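Local coordinates for inositol monophosphatase (PDB 4N81), which probably hydrolyses phosphate monoesters such as inositol monophosphate, using Mg2+ as cofactor, at residues L12-L16 against I57-R62; H123-W127 against S136-E140; H152-T158 against C178-G184; W161-K165 against V201-G205. All blocks are in the same frame, centred on the assembly; numbering follows the deposited sequence.

Contact 1 of 4, residues L12-L16 against I57-R62; sequences LAHRL and ILEQER
L12, I57 and L16 make the apolar interface where helix 7-24 packs against the C-terminal end of helix 42-61, an antiparallel pair laid on the large mixed sheet (L58 on W83 and L85, A13 on L115 and I117). Segment 12-16 is helical throughout, and the other to E61; R62 leaves helical angles at -133/67. The local axes run at 154° and approach to 11.7 Å, with L12 CA 8.4 Å from E61 CA and L16 CA 7.7 Å from I57 CA. L12 points toward the partner in a t,p rotamer: its CD1 meets I57 CG2 (3.8 Å) and its CD2 meets L58 CD2 (3.9 Å). One turn on, L16 (m,t) places CD2 3.6 Å from I57 CG2 and CD1 4.0 Å from L58 CD2. L12 CD2 also lies over one face of the R62 guanidinium, 3.5 Å from R62 CG; R62 NH1 donates to E61 O (3.0 Å), while NH2 bridges to D9. At the exposed margin, R15 NH2 and E61 OE2 make a salt bridge of 3.6 Å. With no hydrogen bond across the segments, leucine and isoleucine packing holds the pair, edged by a single long ion pair.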
loop_
_atom_site.group_PDB
_atom_site.type_symbol
_atom_site.label_atom_id
_atom_site.label_comp_id
_atom_site.label_asym_id
_atom_site.label_seq_id
_atom_site.Cartn_x
_atom_site.Cartn_y
_atom_site.Cartn_z
ATOM N N LEU A 12 11.711 -26.973 -1.794
ATOM C CA LEU A 12 11.547 -26.826 -0.353
ATOM C C LEU A 12 11.085 -25.389 -0.033
ATOM O O LEU A 12 10.209 -25.175 0.798
ATOM C CB LEU A 12 12.894 -27.062 0.342
ATOM C CG LEU A 12 12.915 -26.992 1.880
ATOM C CD1 LEU A 12 11.807 -27.872 2.428
ATOM C CD2 LEU A 12 14.281 -27.433 2.471
ATOM N N ALA A 13 11.625 -24.410 -0.750
ATOM C CA ALA A 13 11.326 -23.016 -0.426
ATOM C C ALA A 13 9.845 -22.735 -0.672
ATOM O O ALA A 13 9.170 -22.070 0.149
ATOM C CB ALA A 13 12.223 -22.080 -1.242
ATOM N N HIS A 14 9.304 -23.300 -1.746
ATOM C CA HIS A 14 7.874 -23.175 -1.984
ATOM C C HIS A 14 7.068 -23.836 -0.898
ATOM O O HIS A 14 6.000 -23.321 -0.491
ATOM C CB HIS A 14 7.487 -23.844 -3.321
ATOM C CG HIS A 14 7.749 -22.970 -4.516
ATOM N ND1 HIS A 14 7.034 -21.817 -4.757
ATOM C CD2 HIS A 14 8.660 -23.063 -5.516
ATOM C CE1 HIS A 14 7.486 -21.239 -5.860
ATOM N NE2 HIS A 14 8.482 -21.971 -6.338
ATOM N N ARG A 15 7.571 -24.977 -0.413
ATOM C CA ARG A 15 6.835 -25.641 0.677
ATOM C C ARG A 15 6.817 -24.799 1.958
ATOM O O ARG A 15 5.781 -24.682 2.636
ATOM C CB ARG A 15 7.412 -27.065 0.926
ATOM C CG ARG A 15 6.893 -27.748 2.197
ATOM C CD ARG A 15 6.781 -29.286 2.076
ATOM N NE ARG A 15 7.973 -30.062 2.444
ATOM C CZ ARG A 15 8.928 -30.439 1.585
ATOM N NH1 ARG A 15 8.865 -30.063 0.305
ATOM N NH2 ARG A 15 9.969 -31.163 2.007
ATOM N N LEU A 16 7.943 -24.137 2.243
ATOM C CA LEU A 16 8.011 -23.281 3.418
ATOM C C LEU A 16 7.064 -22.107 3.242
ATOM O O LEU A 16 6.358 -21.707 4.176
ATOM C CB LEU A 16 9.445 -22.780 3.623
ATOM C CG LEU A 16 10.492 -23.889 3.863
ATOM C CD1 LEU A 16 11.849 -23.235 3.957
ATOM C CD2 LEU A 16 10.219 -24.679 5.136
ATOM N N ILE A 57 10.470 -27.840 9.707
ATOM C CA ILE A 57 10.716 -28.472 8.413
ATOM C C ILE A 57 12.201 -28.381 8.026
ATOM O O ILE A 57 12.784 -29.368 7.550
ATOM C CB ILE A 57 9.847 -27.835 7.301
ATOM C CG1 ILE A 57 8.390 -28.240 7.496
ATOM C CG2 ILE A 57 10.346 -28.233 5.892
ATOM C CD1 ILE A 57 7.426 -27.322 6.739
ATOM N N LEU A 58 12.835 -27.227 8.267
ATOM C CA LEU A 58 14.246 -27.129 7.925
ATOM C C LEU A 58 15.120 -28.076 8.762
ATOM O O LEU A 58 16.097 -28.661 8.256
ATOM C CB LEU A 58 14.730 -25.676 8.049
ATOM C CG LEU A 58 14.230 -24.797 6.895
ATOM C CD1 LEU A 58 14.505 -23.340 7.196
ATOM C CD2 LEU A 58 14.922 -25.186 5.588
ATOM N N GLU A 59 14.744 -28.275 10.021
ATOM C CA GLU A 59 15.481 -29.194 10.879
ATOM C C GLU A 59 15.334 -30.617 10.385
ATOM O O GLU A 59 16.282 -31.411 10.460
ATOM C CB GLU A 59 15.013 -29.079 12.329
ATOM C CG GLU A 59 15.624 -27.879 13.067
ATOM C CD GLU A 59 14.724 -27.324 14.171
ATOM O OE1 GLU A 59 14.977 -26.177 14.626
ATOM O OE2 GLU A 59 13.761 -28.022 14.570
ATOM N N GLN A 60 14.174 -30.964 9.835
ATOM C CA GLN A 60 14.116 -32.315 9.261
ATOM C C GLN A 60 14.770 -32.483 7.868
ATOM O O GLN A 60 15.436 -33.478 7.628
ATOM C CB GLN A 60 12.690 -32.884 9.270
ATOM C CG GLN A 60 12.611 -34.257 8.644
ATOM C CD GLN A 60 11.371 -35.045 9.040
ATOM O OE1 GLN A 60 10.244 -34.561 8.913
ATOM N NE2 GLN A 60 11.576 -36.268 9.525
ATOM N N GLU A 61 14.559 -31.540 6.948
ATOM C CA GLU A 61 14.975 -31.725 5.560
ATOM C C GLU A 61 16.337 -31.131 5.242
ATOM O O GLU A 61 16.941 -31.500 4.235
ATOM C CB GLU A 61 13.973 -31.104 4.582
ATOM C CG GLU A 61 12.529 -31.377 4.855
ATOM C CD GLU A 61 12.125 -32.753 4.445
ATOM O OE1 GLU A 61 12.940 -33.460 3.796
ATOM O OE2 GLU A 61 10.984 -33.132 4.782
ATOM N N ARG A 62 16.817 -30.186 6.048
ATOM C CA ARG A 62 18.152 -29.660 5.786
ATOM C C ARG A 62 18.947 -29.617 7.061
ATOM O O ARG A 62 19.354 -28.558 7.497
ATOM C CB ARG A 62 18.062 -28.262 5.155
ATOM C CG ARG A 62 17.427 -28.292 3.779
ATOM C CD ARG A 62 18.290 -29.021 2.733
ATOM N NE ARG A 62 17.742 -28.781 1.404
ATOM C CZ ARG A 62 16.771 -29.498 0.853
ATOM N NH1 ARG A 62 16.265 -30.532 1.509
ATOM N NH2 ARG A 62 16.297 -29.175 -0.353
#

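Contact 2 of 4, residues H123-W127 against S136-E140; sequences HQERW and SFNGE
An asparagine side chain extends the hairpin's hydrogen bonding: just past the end of strand 133-137, N138 turns its amide back on segment 123-127, accepting from R126 N at OD1 (3.0 Å) and donating ND2 to Q124 O (3.2 Å). Its own N donates to R126 O at 2.9 Å. N138 has left-handed backbone angles (48/42). Water 1 donates to N138 OD1 at 2.7 Å and weakly to Q124 O at 3.2 Å. The register is set by W127 and F137, an antiparallel non-hydrogen-bonded pair with CA atoms 4.5 Å apart, flanked by CA-H...O contacts from F137 CA to R126 O (3.3 Å) and W127 CA to S136 O (3.4 Å). Strands 125-130 and 133-137 form a beta hairpin in the large mixed sheet, and a type I' turn from F137 to E140 leads into edge strand 140-141. At the other end, Q124 (57/61) and E125 face Q120 in a G1 beta bulge. On the sheet face of W127 (chi1 -73°) and F137 (chi1 176°), the F137 edge meets the indole face in a T-shaped pair, six-membered ring to ring centroids 4.6 Å, planes at 63°. E125 CB lies 3.6 Å from F137 CZ, and its carboxylate hydrogen-bonds Y188 of the same chain and forms a salt bridge to R29 of the second subunit.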
loop_
_atom_site.group_PDB
_atom_site.type_symbol
_atom_site.label_atom_id
_atom_site.label_comp_id
_atom_site.label_asym_id
_atom_site.label_seq_id
_atom_site.Cartn_x
_atom_site.Cartn_y
_atom_site.Cartn_z
ATOM N N HIS A 123 -3.260 -12.333 -1.251
ATOM C CA HIS A 123 -3.583 -12.301 -2.700
ATOM C C HIS A 123 -2.916 -13.327 -3.569
ATOM O O HIS A 123 -3.154 -13.377 -4.779
ATOM C CB HIS A 123 -3.506 -10.872 -3.221
ATOM C CG HIS A 123 -4.563 -10.022 -2.573
ATOM N ND1 HIS A 123 -4.291 -8.821 -1.951
ATOM C CD2 HIS A 123 -5.883 -10.279 -2.361
ATOM C CE1 HIS A 123 -5.412 -8.347 -1.428
ATOM N NE2 HIS A 123 -6.385 -9.221 -1.640
ATOM N N GLN A 124 -2.124 -14.182 -2.933
ATOM C CA GLN A 124 -1.438 -15.273 -3.644
ATOM C C GLN A 124 -0.561 -14.731 -4.778
ATOM O O GLN A 124 -0.764 -15.041 -5.952
ATOM C CB GLN A 124 -2.442 -16.288 -4.203
ATOM C CG GLN A 124 -3.583 -16.569 -3.273
ATOM C CD GLN A 124 -3.208 -17.567 -2.263
ATOM O OE1 GLN A 124 -2.168 -17.438 -1.603
ATOM N NE2 GLN A 124 -4.026 -18.614 -2.140
ATOM N N GLU A 125 0.402 -13.911 -4.405
ATOM C CA GLU A 125 1.355 -13.392 -5.361
ATOM C C GLU A 125 2.713 -13.858 -4.852
ATOM O O GLU A 125 3.106 -13.527 -3.714
ATOM C CB GLU A 125 1.313 -11.864 -5.301
ATOM C CG GLU A 125 -0.106 -11.322 -5.617
ATOM C CD GLU A 125 -0.182 -9.777 -5.578
ATOM O OE1 GLU A 125 -0.525 -9.151 -6.620
ATOM O OE2 GLU A 125 0.083 -9.220 -4.490
ATOM N N ARG A 126 3.453 -14.544 -5.722
ATOM C CA ARG A 126 4.698 -15.160 -5.308
ATOM C C ARG A 126 5.810 -14.874 -6.325
ATOM O O ARG A 126 5.688 -15.223 -7.519
ATOM C CB ARG A 126 4.523 -16.678 -5.153
ATOM C CG ARG A 126 5.822 -17.352 -4.644
ATOM C CD ARG A 126 5.601 -18.849 -4.257
ATOM N NE ARG A 126 4.633 -18.945 -3.167
ATOM C CZ ARG A 126 4.269 -20.077 -2.557
ATOM N NH1 ARG A 126 4.797 -21.256 -2.904
ATOM N NH2 ARG A 126 3.365 -20.017 -1.584
ATOM N N TRP A 127 6.857 -14.205 -5.848
ATOM C CA TRP A 127 8.062 -13.943 -6.641
ATOM C C TRP A 127 9.119 -14.989 -6.263
ATOM O O TRP A 127 9.312 -15.216 -5.071
ATOM C CB TRP A 127 8.635 -12.587 -6.203
ATOM C CG TRP A 127 7.882 -11.362 -6.650
ATOM C CD1 TRP A 127 8.181 -10.563 -7.756
ATOM C CD2 TRP A 127 6.732 -10.778 -6.021
ATOM N NE1 TRP A 127 7.241 -9.537 -7.846
ATOM C CE2 TRP A 127 6.371 -9.624 -6.783
ATOM C CE3 TRP A 127 5.941 -11.128 -4.907
ATOM C CZ2 TRP A 127 5.299 -8.777 -6.410
ATOM C CZ3 TRP A 127 4.865 -10.297 -4.549
ATOM C CH2 TRP A 127 4.558 -9.131 -5.295
ATOM N N SER A 136 10.721 -15.339 -11.610
ATOM C CA SER A 136 9.355 -15.630 -11.988
ATOM C C SER A 136 8.329 -15.046 -10.999
ATOM O O SER A 136 8.610 -14.964 -9.862
ATOM C CB SER A 136 9.151 -17.129 -12.063
ATOM O OG SER A 136 9.758 -17.708 -13.207
ATOM N N PHE A 137 7.167 -14.677 -11.504
ATOM C CA PHE A 137 6.103 -14.218 -10.643
ATOM C C PHE A 137 4.895 -15.093 -10.982
ATOM O O PHE A 137 4.457 -15.095 -12.127
ATOM C CB PHE A 137 5.778 -12.779 -10.939
ATOM C CG PHE A 137 4.582 -12.246 -10.131
ATOM C CD1 PHE A 137 3.324 -12.142 -10.707
ATOM C CD2 PHE A 137 4.752 -11.836 -8.803
ATOM C CE1 PHE A 137 2.210 -11.606 -9.965
ATOM C CE2 PHE A 137 3.673 -11.354 -8.050
ATOM C CZ PHE A 137 2.399 -11.232 -8.626
ATOM N N ASN A 138 4.374 -15.839 -10.001
ATOM C CA ASN A 138 3.259 -16.796 -10.251
ATOM C C ASN A 138 3.572 -17.658 -11.463
ATOM O O ASN A 138 2.716 -17.941 -12.311
ATOM C CB ASN A 138 1.886 -16.112 -10.327
ATOM C CG ASN A 138 1.459 -15.578 -8.979
ATOM O OD1 ASN A 138 2.099 -15.888 -7.986
ATOM N ND2 ASN A 138 0.363 -14.823 -8.919
ATOM N N GLY A 139 4.828 -18.074 -11.523
ATOM C CA GLY A 139 5.283 -19.037 -12.507
ATOM C C GLY A 139 5.675 -18.460 -13.850
ATOM O O GLY A 139 6.140 -19.218 -14.705
ATOM N N GLU A 140 5.558 -17.141 -14.044
ATOM C CA GLU A 140 5.952 -16.530 -15.324
ATOM C C GLU A 140 7.236 -15.698 -15.238
ATOM O O GLU A 140 7.410 -14.982 -14.281
ATOM C CB GLU A 140 4.815 -15.631 -15.838
ATOM C CG GLU A 140 3.521 -16.411 -16.154
ATOM C CD GLU A 140 3.682 -17.320 -17.368
ATOM O OE1 GLU A 140 3.263 -18.506 -17.312
ATOM O OE2 GLU A 140 4.236 -16.855 -18.389
HETATM O O HOH W 1 1.145 -17.608 -6.164
HETATM O O HOH W 2 6.838 -17.746 -9.402
#

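Contact 3 of 4, residues H152-T158 against C178-G184; sequences HALLATT and CRDTLLG
Strands 154-157 and 180-183 run parallel, their local axes 4.6 Å apart at 26°, with L154 beside D180, L155 beside T181, A156 beside L182 and T157 beside L183. L155 bonds strand 180-183 through both N and O, flanking T181: L155 N to D180 O (2.9 Å), L182 N to L155 O (2.8 Å); T157 N to L182 O (3.2 Å) follows. At the entry, A153 O accepts R179 N at 2.9 Å; at the exit, G184 N (backbone 82/157) makes only weak hydrogen bonds to T157 O (3.0 Å) and T158 O (2.9 Å). L154 (t,p), A156, D180 and L182 share one face, where L154 CD1 meets L182 CG at 4.1 Å and R92 of the second subunit pairs with D180. The other carries L155, T157, T181 and L183; F171 of helix 165-175 covers the first three. Two adjacent parallel strands joined through that helix make a beta-alpha-beta crossover at the edge of the five-stranded sheet.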
loop_
_atom_site.group_PDB
_atom_site.type_symbol
_atom_site.label_atom_id
_atom_site.label_comp_id
_atom_site.label_asym_id
_atom_site.label_seq_id
_atom_site.Cartn_x
_atom_site.Cartn_y
_atom_site.Cartn_z
ATOM N N HIS A 152 12.442 10.802 -14.832
ATOM C CA HIS A 152 11.379 9.887 -15.280
ATOM C C HIS A 152 11.104 8.736 -14.340
ATOM O O HIS A 152 10.171 7.913 -14.563
ATOM C CB HIS A 152 11.680 9.324 -16.681
ATOM C CG HIS A 152 11.589 10.348 -17.767
ATOM N ND1 HIS A 152 10.394 10.747 -18.321
ATOM C CD2 HIS A 152 12.550 11.076 -18.375
ATOM C CE1 HIS A 152 10.627 11.690 -19.218
ATOM N NE2 HIS A 152 11.934 11.888 -19.290
ATOM N N ALA A 153 11.903 8.642 -13.282
ATOM C CA ALA A 153 11.857 7.457 -12.430
ATOM C C ALA A 153 10.785 7.540 -11.312
ATOM O O ALA A 153 10.567 8.598 -10.718
ATOM C CB ALA A 153 13.231 7.209 -11.799
ATOM N N LEU A 154 10.161 6.398 -11.034
ATOM C CA LEU A 154 9.329 6.247 -9.845
ATOM C C LEU A 154 10.158 5.612 -8.737
ATOM O O LEU A 154 10.736 4.560 -8.935
ATOM C CB LEU A 154 8.155 5.332 -10.153
ATOM C CG LEU A 154 7.178 5.034 -9.038
ATOM C CD1 LEU A 154 6.716 6.323 -8.424
ATOM C CD2 LEU A 154 5.946 4.378 -9.713
ATOM N N LEU A 155 10.219 6.301 -7.585
ATOM C CA LEU A 155 11.048 5.912 -6.450
ATOM C C LEU A 155 10.068 5.417 -5.373
ATOM O O LEU A 155 8.997 5.973 -5.245
ATOM C CB LEU A 155 11.739 7.167 -5.888
ATOM C CG LEU A 155 12.514 7.094 -4.546
ATOM C CD1 LEU A 155 13.708 6.108 -4.645
ATOM C CD2 LEU A 155 13.008 8.543 -4.205
ATOM N N ALA A 156 10.445 4.430 -4.581
ATOM C CA ALA A 156 9.581 4.023 -3.475
ATOM C C ALA A 156 10.442 3.876 -2.251
ATOM O O ALA A 156 11.657 3.561 -2.337
ATOM C CB ALA A 156 8.922 2.619 -3.783
ATOM N N THR A 157 9.808 4.062 -1.102
ATOM C CA THR A 157 10.482 3.704 0.167
ATOM C C THR A 157 9.380 3.458 1.213
ATOM O O THR A 157 8.257 3.956 1.043
ATOM C CB THR A 157 11.405 4.806 0.702
ATOM O OG1 THR A 157 12.302 4.234 1.701
ATOM C CG2 THR A 157 10.602 5.999 1.350
ATOM N N THR A 158 9.676 2.673 2.244
ATOM C CA THR A 158 8.580 2.346 3.171
ATOM C C THR A 158 8.172 3.593 3.958
ATOM O O THR A 158 6.972 3.889 4.081
ATOM C CB THR A 158 8.986 1.200 4.141
ATOM O OG1 THR A 158 9.173 0.006 3.353
ATOM C CG2 THR A 158 7.855 0.967 5.159
ATOM N N CYS A 178 13.438 12.752 -8.538
ATOM C CA CYS A 178 12.608 11.724 -9.216
ATOM C C CYS A 178 11.262 12.249 -9.672
ATOM O O CYS A 178 10.823 13.311 -9.214
ATOM C CB CYS A 178 12.409 10.478 -8.347
ATOM S SG CYS A 178 14.062 9.635 -8.084
ATOM N N ARG A 179 10.633 11.539 -10.607
ATOM C CA ARG A 179 9.338 11.958 -11.148
ATOM C C ARG A 179 8.226 11.801 -10.085
ATOM O O ARG A 179 7.319 12.613 -9.992
ATOM C CB ARG A 179 8.960 11.035 -12.314
ATOM C CG ARG A 179 7.626 11.454 -13.029
ATOM C CD ARG A 179 6.541 10.328 -12.979
ATOM N NE ARG A 179 6.350 9.660 -14.277
ATOM C CZ ARG A 179 5.211 9.119 -14.734
ATOM N NH1 ARG A 179 4.094 9.137 -14.030
ATOM N NH2 ARG A 179 5.191 8.567 -15.937
ATOM N N ASP A 180 8.267 10.716 -9.336
ATOM C CA ASP A 180 7.276 10.533 -8.267
ATOM C C ASP A 180 7.811 9.590 -7.242
ATOM O O ASP A 180 8.700 8.813 -7.559
ATOM C CB ASP A 180 5.978 9.907 -8.758
ATOM C CG ASP A 180 4.843 10.066 -7.698
ATOM O OD1 ASP A 180 4.858 11.090 -6.944
ATOM O OD2 ASP A 180 3.981 9.163 -7.581
ATOM N N THR A 181 7.285 9.691 -6.021
ATOM C CA THR A 181 7.725 8.792 -4.947
ATOM C C THR A 181 6.503 8.126 -4.331
ATOM O O THR A 181 5.532 8.839 -3.997
ATOM C CB THR A 181 8.485 9.632 -3.867
ATOM O OG1 THR A 181 9.681 10.169 -4.472
ATOM C CG2 THR A 181 8.902 8.759 -2.706
ATOM N N LEU A 182 6.517 6.802 -4.173
ATOM C CA LEU A 182 5.371 6.158 -3.526
ATOM C C LEU A 182 5.870 5.651 -2.198
ATOM O O LEU A 182 7.055 5.317 -2.058
ATOM C CB LEU A 182 4.871 4.977 -4.346
ATOM C CG LEU A 182 3.973 5.386 -5.549
ATOM C CD1 LEU A 182 3.599 4.123 -6.362
ATOM C CD2 LEU A 182 2.685 6.153 -5.061
ATOM N N LEU A 183 4.976 5.613 -1.219
ATOM C CA LEU A 183 5.396 5.325 0.148
ATOM C C LEU A 183 4.702 4.098 0.719
ATOM O O LEU A 183 3.606 3.739 0.285
ATOM C CB LEU A 183 5.063 6.558 1.029
ATOM C CG LEU A 183 5.838 7.827 0.587
ATOM C CD1 LEU A 183 5.304 9.018 1.393
ATOM C CD2 LEU A 183 7.371 7.618 0.813
ATOM N N GLY A 184 5.342 3.465 1.686
ATOM C CA GLY A 184 4.839 2.244 2.333
ATOM C C GLY A 184 5.172 1.023 1.495
ATOM O O GLY A 184 5.372 1.130 0.279
#

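Contact 4 of 4, residues W161-K165 against V201-G205; sequences WLFEK and VVEQG
Q204 stretches out fully (chi1 179°, chi2 177°) from the end of strand 200-203 and lies alongside F163 and E164. Its OE1 accepts from E164 N at 2.8 Å, the one hydrogen bond between the segments, and sits 3.5 Å from F163 CB and 3.6 Å from E164 CB; NE2 is taken by E240. The nearest backbone pair is F163 CA and Q204 CA, 5.5 Å apart. W161 and L162 form the end of a 3-10 turn, after which F163 (-82/159) and E164 (-67/160) are extended. F163, chi1 -67°, directs its ring edge at V202 O, 3.4 Å from CZ, while CE1 lies 4.3 Å from V202 CG1. E203, hydrogen-bonded to T158, is about 7 Å, side chain to side chain, from D89 and D210, predicted Mg2+ ligands. The contact thus joins the loop after strand 154-157 to the exit of its neighbour, strand 200-203: F163 rests on T157 of the former strand, F171 of helix 165-175 and W228.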
loop_
_atom_site.group_PDB
_atom_site.type_symbol
_atom_site.label_atom_id
_atom_site.label_comp_id
_atom_site.label_asym_id
_atom_site.label_seq_id
_atom_site.Cartn_x
_atom_site.Cartn_y
_atom_site.Cartn_z
ATOM N N TRP A 161 10.605 8.369 7.688
ATOM C CA TRP A 161 10.971 8.355 9.098
ATOM C C TRP A 161 11.648 7.064 9.560
ATOM O O TRP A 161 12.001 6.939 10.740
ATOM C CB TRP A 161 9.753 8.746 9.979
ATOM C CG TRP A 161 9.152 10.022 9.461
ATOM C CD1 TRP A 161 9.738 11.245 9.447
ATOM C CD2 TRP A 161 7.867 10.187 8.836
ATOM N NE1 TRP A 161 8.891 12.170 8.869
ATOM C CE2 TRP A 161 7.731 11.540 8.507
ATOM C CE3 TRP A 161 6.806 9.324 8.572
ATOM C CZ2 TRP A 161 6.576 12.054 7.895
ATOM C CZ3 TRP A 161 5.659 9.849 7.961
ATOM C CH2 TRP A 161 5.570 11.178 7.632
ATOM N N LEU A 162 11.794 6.086 8.661
ATOM C CA LEU A 162 12.547 4.895 9.009
ATOM C C LEU A 162 14.070 5.036 8.748
ATOM O O LEU A 162 14.837 4.112 9.017
ATOM C CB LEU A 162 11.970 3.665 8.314
ATOM C CG LEU A 162 10.613 3.240 8.889
ATOM C CD1 LEU A 162 10.153 2.068 8.010
ATOM C CD2 LEU A 162 10.879 2.786 10.324
ATOM N N PHE A 163 14.485 6.174 8.201
ATOM C CA PHE A 163 15.894 6.532 8.055
ATOM C C PHE A 163 16.476 7.110 9.346
ATOM O O PHE A 163 15.740 7.675 10.166
ATOM C CB PHE A 163 16.073 7.568 6.929
ATOM C CG PHE A 163 15.766 7.025 5.528
ATOM C CD1 PHE A 163 16.807 6.676 4.647
ATOM C CD2 PHE A 163 14.434 6.870 5.099
ATOM C CE1 PHE A 163 16.547 6.155 3.359
ATOM C CE2 PHE A 163 14.156 6.336 3.767
ATOM C CZ PHE A 163 15.195 5.980 2.920
ATOM N N GLU A 164 17.805 7.046 9.457
ATOM C CA GLU A 164 18.578 7.838 10.418
ATOM C C GLU A 164 18.459 9.307 10.016
ATOM O O GLU A 164 18.049 9.654 8.895
ATOM C CB GLU A 164 20.069 7.398 10.410
ATOM C CG GLU A 164 20.217 5.922 10.773
ATOM C CD GLU A 164 21.610 5.346 10.549
ATOM O OE1 GLU A 164 21.713 4.084 10.495
ATOM O OE2 GLU A 164 22.588 6.136 10.415
ATOM N N LYS A 165 18.739 10.193 10.951
ATOM C CA LYS A 165 18.626 11.604 10.654
ATOM C C LYS A 165 19.390 12.074 9.408
ATOM O O LYS A 165 18.807 12.768 8.577
ATOM C CB LYS A 165 19.102 12.404 11.869
ATOM C CG LYS A 165 19.024 13.888 11.707
ATOM C CD LYS A 165 19.448 14.581 13.035
ATOM C CE LYS A 165 18.991 16.035 13.113
ATOM N NZ LYS A 165 19.652 16.900 12.095
ATOM N N VAL A 201 14.198 1.713 -5.441
ATOM C CA VAL A 201 13.790 1.668 -4.058
ATOM C C VAL A 201 15.052 1.996 -3.250
ATOM O O VAL A 201 16.105 1.441 -3.519
ATOM C CB VAL A 201 13.340 0.245 -3.678
ATOM C CG1 VAL A 201 12.870 0.232 -2.186
ATOM C CG2 VAL A 201 12.202 -0.243 -4.585
ATOM N N VAL A 202 14.928 2.866 -2.259
ATOM C CA VAL A 202 16.072 3.228 -1.415
ATOM C C VAL A 202 15.600 3.141 0.024
ATOM O O VAL A 202 14.623 3.809 0.391
ATOM C CB VAL A 202 16.557 4.685 -1.709
ATOM C CG1 VAL A 202 17.640 5.129 -0.671
ATOM C CG2 VAL A 202 17.104 4.753 -3.147
ATOM N N GLU A 203 16.296 2.332 0.838
ATOM C CA GLU A 203 15.933 2.175 2.227
ATOM C C GLU A 203 17.163 2.114 3.100
ATOM O O GLU A 203 18.283 1.811 2.634
ATOM C CB GLU A 203 15.079 0.910 2.444
ATOM C CG GLU A 203 13.673 1.091 1.737
ATOM C CD GLU A 203 12.675 -0.029 2.025
ATOM O OE1 GLU A 203 13.085 -1.202 2.089
ATOM O OE2 GLU A 203 11.482 0.283 2.166
ATOM N N GLN A 204 16.914 2.299 4.391
ATOM C CA GLN A 204 18.007 2.242 5.379
ATOM C C GLN A 204 17.480 1.577 6.633
ATOM O O GLN A 204 16.278 1.703 6.949
ATOM C CB GLN A 204 18.468 3.681 5.702
ATOM C CG GLN A 204 19.607 3.774 6.745
ATOM C CD GLN A 204 20.059 5.208 6.968
ATOM O OE1 GLN A 204 19.246 6.071 7.203
ATOM N NE2 GLN A 204 21.370 5.472 6.828
ATOM N N GLY A 205 18.362 0.895 7.373
ATOM C CA GLY A 205 17.962 0.291 8.636
ATOM C C GLY A 205 17.393 -1.107 8.519
ATOM O O GLY A 205 16.927 -1.657 9.508
#

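Contacts 3 and 4 share a sheet and touch: T157 OG1 to V202 O is 2.7 Å and T158 OG1 to E203 OE2 is 2.6 Å, both probable hydrogen bonds. Their segments alternate along the chain. This junction lies near the predicted Mg2+ site: the side chain of T158 is about 7 Å from that of D89 and about 9 Å from that of D210, and E203 about 7 Å from each. Contacts 1 and 2 lie farther off, L16 about 11 Å from D86 and W127 about 10 Å from D89, side chain to side chain. They are linked by H14 ND1 and R126 NH1, 3.0 Å apart, while the centres of contacts 1 and 3 are 36 Å apart. Contacts 2, 3 and 4 all reach the second subunit.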